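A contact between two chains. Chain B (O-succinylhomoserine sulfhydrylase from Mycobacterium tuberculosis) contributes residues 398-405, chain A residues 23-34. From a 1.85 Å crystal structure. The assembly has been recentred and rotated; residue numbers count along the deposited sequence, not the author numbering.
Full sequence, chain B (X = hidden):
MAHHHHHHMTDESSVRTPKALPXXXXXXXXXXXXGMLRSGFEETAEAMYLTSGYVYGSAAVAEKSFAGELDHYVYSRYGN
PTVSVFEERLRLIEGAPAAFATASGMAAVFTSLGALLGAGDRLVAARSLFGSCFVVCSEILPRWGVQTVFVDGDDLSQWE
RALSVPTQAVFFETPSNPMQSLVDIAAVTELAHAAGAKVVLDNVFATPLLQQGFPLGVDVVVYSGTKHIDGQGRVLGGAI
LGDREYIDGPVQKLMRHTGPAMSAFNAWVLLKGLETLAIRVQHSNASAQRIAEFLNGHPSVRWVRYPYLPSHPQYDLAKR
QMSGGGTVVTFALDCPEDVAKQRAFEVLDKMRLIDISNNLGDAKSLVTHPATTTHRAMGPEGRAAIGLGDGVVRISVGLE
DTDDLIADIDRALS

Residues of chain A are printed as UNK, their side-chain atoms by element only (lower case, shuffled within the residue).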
# COMPACT_ATOMS: atom_id res chain seq x y z
N GLY B 398 -26.21 1.67 -1.87
CA GLY B 398 -24.99 1.25 -2.59
C GLY B 398 -25.20 0.66 -3.99
O GLY B 398 -26.07 1.10 -4.75
N LEU B 399 -24.36 -0.33 -4.32
CA LEU B 399 -24.37 -0.99 -5.63
C LEU B 399 -25.00 -2.41 -5.67
O LEU B 399 -24.97 -3.05 -6.71
CB LEU B 399 -22.93 -1.03 -6.22
CG LEU B 399 -22.26 0.33 -6.51
CD1 LEU B 399 -20.78 0.16 -6.88
CD2 LEU B 399 -22.99 1.09 -7.65
N GLU B 400 -25.55 -2.91 -4.56
CA GLU B 400 -26.29 -4.20 -4.62
C GLU B 400 -27.49 -4.13 -5.59
O GLU B 400 -27.97 -3.05 -5.89
CB GLU B 400 -26.75 -4.68 -3.24
CG GLU B 400 -25.66 -4.72 -2.15
CD GLU B 400 -25.54 -3.41 -1.35
OE1 GLU B 400 -25.88 -2.33 -1.87
OE2 GLU B 400 -25.09 -3.46 -0.17
N ASP B 401 -27.96 -5.28 -6.06
CA ASP B 401 -29.18 -5.36 -6.88
C ASP B 401 -30.36 -4.68 -6.16
O ASP B 401 -30.61 -4.95 -4.98
CB ASP B 401 -29.53 -6.82 -7.19
CG ASP B 401 -30.82 -6.97 -7.99
OD1 ASP B 401 -30.74 -6.98 -9.23
OD2 ASP B 401 -31.91 -7.08 -7.39
N THR B 402 -31.05 -3.79 -6.87
CA THR B 402 -32.15 -2.99 -6.30
C THR B 402 -33.28 -3.86 -5.74
O THR B 402 -33.86 -3.52 -4.70
CB THR B 402 -32.71 -1.94 -7.33
OG1 THR B 402 -31.65 -1.08 -7.77
CG2 THR B 402 -33.81 -1.06 -6.70
N ASP B 403 -33.59 -4.99 -6.39
CA ASP B 403 -34.65 -5.88 -5.89
C ASP B 403 -34.26 -6.66 -4.62
O ASP B 403 -35.11 -6.93 -3.77
CB ASP B 403 -35.14 -6.81 -7.00
CG ASP B 403 -35.86 -6.05 -8.13
OD1 ASP B 403 -36.79 -5.26 -7.85
OD2 ASP B 403 -35.49 -6.25 -9.30
N ASP B 404 -32.98 -7.00 -4.51
CA ASP B 404 -32.42 -7.62 -3.29
C ASP B 404 -32.50 -6.64 -2.10
O ASP B 404 -32.78 -7.05 -0.95
CB ASP B 404 -30.95 -8.06 -3.51
CG ASP B 404 -30.80 -9.29 -4.45
OD1 ASP B 404 -31.78 -10.03 -4.67
OD2 ASP B 404 -29.67 -9.53 -4.97
N LEU B 405 -32.23 -5.36 -2.36
CA LEU B 405 -32.35 -4.33 -1.31
C LEU B 405 -33.82 -4.15 -0.85
O LEU B 405 -34.10 -4.14 0.34
CB LEU B 405 -31.73 -3.00 -1.73
CG LEU B 405 -30.18 -3.04 -1.90
CD1 LEU B 405 -29.68 -1.80 -2.61
CD2 LEU B 405 -29.46 -3.21 -0.57
N UNK A 23 -30.69 -16.09 1.16
CA UNK A 23 -31.03 -16.99 0.05
C UNK A 23 -31.50 -16.22 -1.19
O UNK A 23 -32.32 -15.30 -1.08
c UNK A 23 -32.63 -18.84 -0.62
c UNK A 23 -32.14 -17.96 0.50
o UNK A 23 -31.90 -19.79 -0.97
o UNK A 23 -33.73 -18.57 -1.15
N UNK A 24 -30.95 -16.58 -2.34
CA UNK A 24 -31.45 -16.09 -3.63
C UNK A 24 -30.89 -14.78 -4.17
O UNK A 24 -31.32 -14.32 -5.23
N UNK A 25 -29.92 -14.19 -3.48
CA UNK A 25 -29.30 -12.92 -3.93
C UNK A 25 -28.58 -13.08 -5.28
O UNK A 25 -28.07 -14.15 -5.60
c UNK A 25 -27.25 -13.28 -2.44
c UNK A 25 -28.34 -12.30 -2.84
c UNK A 25 -29.12 -11.84 -1.62
N UNK A 26 -28.54 -12.00 -6.07
CA UNK A 26 -27.98 -12.02 -7.42
C UNK A 26 -26.44 -11.90 -7.49
O UNK A 26 -25.77 -11.68 -6.46
o UNK A 26 -28.14 -9.65 -7.81
c UNK A 26 -28.61 -10.91 -8.26
N UNK A 27 -25.91 -12.08 -8.71
CA UNK A 27 -24.46 -11.95 -9.01
C UNK A 27 -23.90 -10.57 -8.62
O UNK A 27 -22.78 -10.48 -8.11
c UNK A 27 -24.20 -12.24 -10.50
c UNK A 27 -22.78 -12.79 -10.85
o UNK A 27 -22.96 -12.20 -13.18
c UNK A 27 -22.55 -13.01 -12.35
n UNK A 27 -21.86 -14.10 -12.70
N UNK A 28 -24.68 -9.51 -8.81
CA UNK A 28 -24.25 -8.14 -8.45
C UNK A 28 -24.06 -7.99 -6.94
O UNK A 28 -23.07 -7.42 -6.48
c UNK A 28 -25.24 -7.11 -8.96
N UNK A 29 -25.03 -8.48 -6.18
CA UNK A 29 -25.00 -8.43 -4.72
C UNK A 29 -23.81 -9.20 -4.09
O UNK A 29 -23.16 -8.69 -3.15
o UNK A 29 -27.38 -8.03 -4.64
c UNK A 29 -26.36 -8.87 -2.66
c UNK A 29 -26.35 -8.90 -4.15
N UNK A 30 -23.51 -10.41 -4.59
CA UNK A 30 -22.37 -11.17 -4.05
C UNK A 30 -21.02 -10.51 -4.36
O UNK A 30 -20.07 -10.67 -3.60
c UNK A 30 -22.05 -12.87 -5.95
c UNK A 30 -22.32 -12.71 -4.47
c UNK A 30 -23.60 -13.46 -4.04
N UNK A 31 -20.94 -9.80 -5.49
CA UNK A 31 -19.71 -9.07 -5.81
C UNK A 31 -19.41 -7.92 -4.85
O UNK A 31 -18.25 -7.61 -4.58
N UNK A 32 -20.46 -7.30 -4.31
CA UNK A 32 -20.29 -6.21 -3.35
C UNK A 32 -19.89 -6.69 -1.94
O UNK A 32 -19.06 -6.07 -1.27
c UNK A 32 -21.81 -4.63 -4.67
c UNK A 32 -21.56 -5.30 -3.28
c UNK A 32 -21.43 -4.23 -2.19
N UNK A 33 -20.50 -7.78 -1.46
CA UNK A 33 -20.32 -8.16 -0.04
C UNK A 33 -20.17 -9.66 0.26
O UNK A 33 -20.25 -10.09 1.42
n UNK A 33 -22.99 -6.08 3.72
c UNK A 33 -22.80 -7.37 0.23
c UNK A 33 -21.41 -7.50 0.86
c UNK A 33 -23.93 -7.02 1.23
n UNK A 33 -23.67 -3.93 3.26
c UNK A 33 -23.54 -5.21 2.89
n UNK A 33 -23.99 -5.62 1.71
N UNK A 34 -19.94 -10.47 -0.78
CA UNK A 34 -19.65 -11.90 -0.60
C UNK A 34 -18.26 -12.24 -0.05
O UNK A 34 -17.26 -11.55 -0.34

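Position 23 of chain A carries two side-chain carbons, the second bearing two oxygens; this carboxylate lies out of reach of the chain B stretch, and four such atoms make it Asp A23. Position 24 has no side-chain atoms. Its phi/psi of 88/3° would jam a CB against the preceding carbonyl oxygen, so both the empty position and the backbone indicate Gly A24.

Position 25 has three carbons, CB carrying the other two, and no heteroatom. Its CB lies 3.7 Å from Asp B404 OD2. A beta-branched, all-carbon side chain of this size is Val A25. At position 26 one carbon is followed by one oxygen, which sits 3.2 Å from Asp B401 CB and also 3.2 Å from Asp B404 OD2. That is Ser A26, at the N-cap position of the helix that follows. Its backbone N donates to Asp B404 OD2 at 2.9 Å with an angle of 177°, essentially linear.

Position 27 has three carbons in a chain, the third carrying one oxygen and one nitrogen. This terminal amide belongs to Gln A27, whose CB points away from chain B. Position 28 has a single carbon, its CB, 4.4 Å from Asp B401 N; it is Ala A28.

Position 29 branches at CB into one oxygen and one carbon; its oxygen lies 2.8 Å from Asp B404 OD2 and 3.1 Å from Asp B401 N. This is the pattern of Thr A29. Its OG1 donates to Asp B404 OD2 and accepts from Asp B401 N (angle 147°), so one hydroxyl serves both partners.

Position 30 again shows a CB carrying two carbons, but directed away from chain B: Val A30. Position 31 has no side-chain atoms and is Gly A31. Position 32 repeats the three-carbon branched pattern, now with CB toward chain B; one of its branch carbons lies 4.1 Å from Leu B399 CB, an apolar contact, and 4.0 Å from Leu B399 C. It is Val A32, and that carbon is CG2.

Position 33 has three carbons, a nitrogen, then a carbon bearing two more nitrogens, a guanidinium; the nitrogen within the chain lies 3.1 Å from Glu B400 OE2. This is Arg A33. NE donates to Glu B400 OE2 at 176°, a salt bridge in which the carboxylate oxygen approaches the guanidinium edge near its plane. Position 34 lacks side-chain atoms; an ideal CB would fall 2.5 Å from Val A30 O, consistent with Gly A34.

The contact works by joining the start of one helix to the start of another. Asp B401 caps its own helix, with OD2 accepting from Asp B404 N at 3.1 Å and, weakly, from Asp B403 N at 2.9 Å. Asp B404, with chi1 in the m well, directs OD2 to Ser A26 N and Thr A29 OG1, placing a carboxylate at the first turn of the chain A helix. Farther along the chain, Val A32 packs on Leu B399 and Arg A33 pairs with Glu B400. Together the two stretches bury 395 Å², counting both sides.

Chain A (23-34) DGVSQATVGVRG
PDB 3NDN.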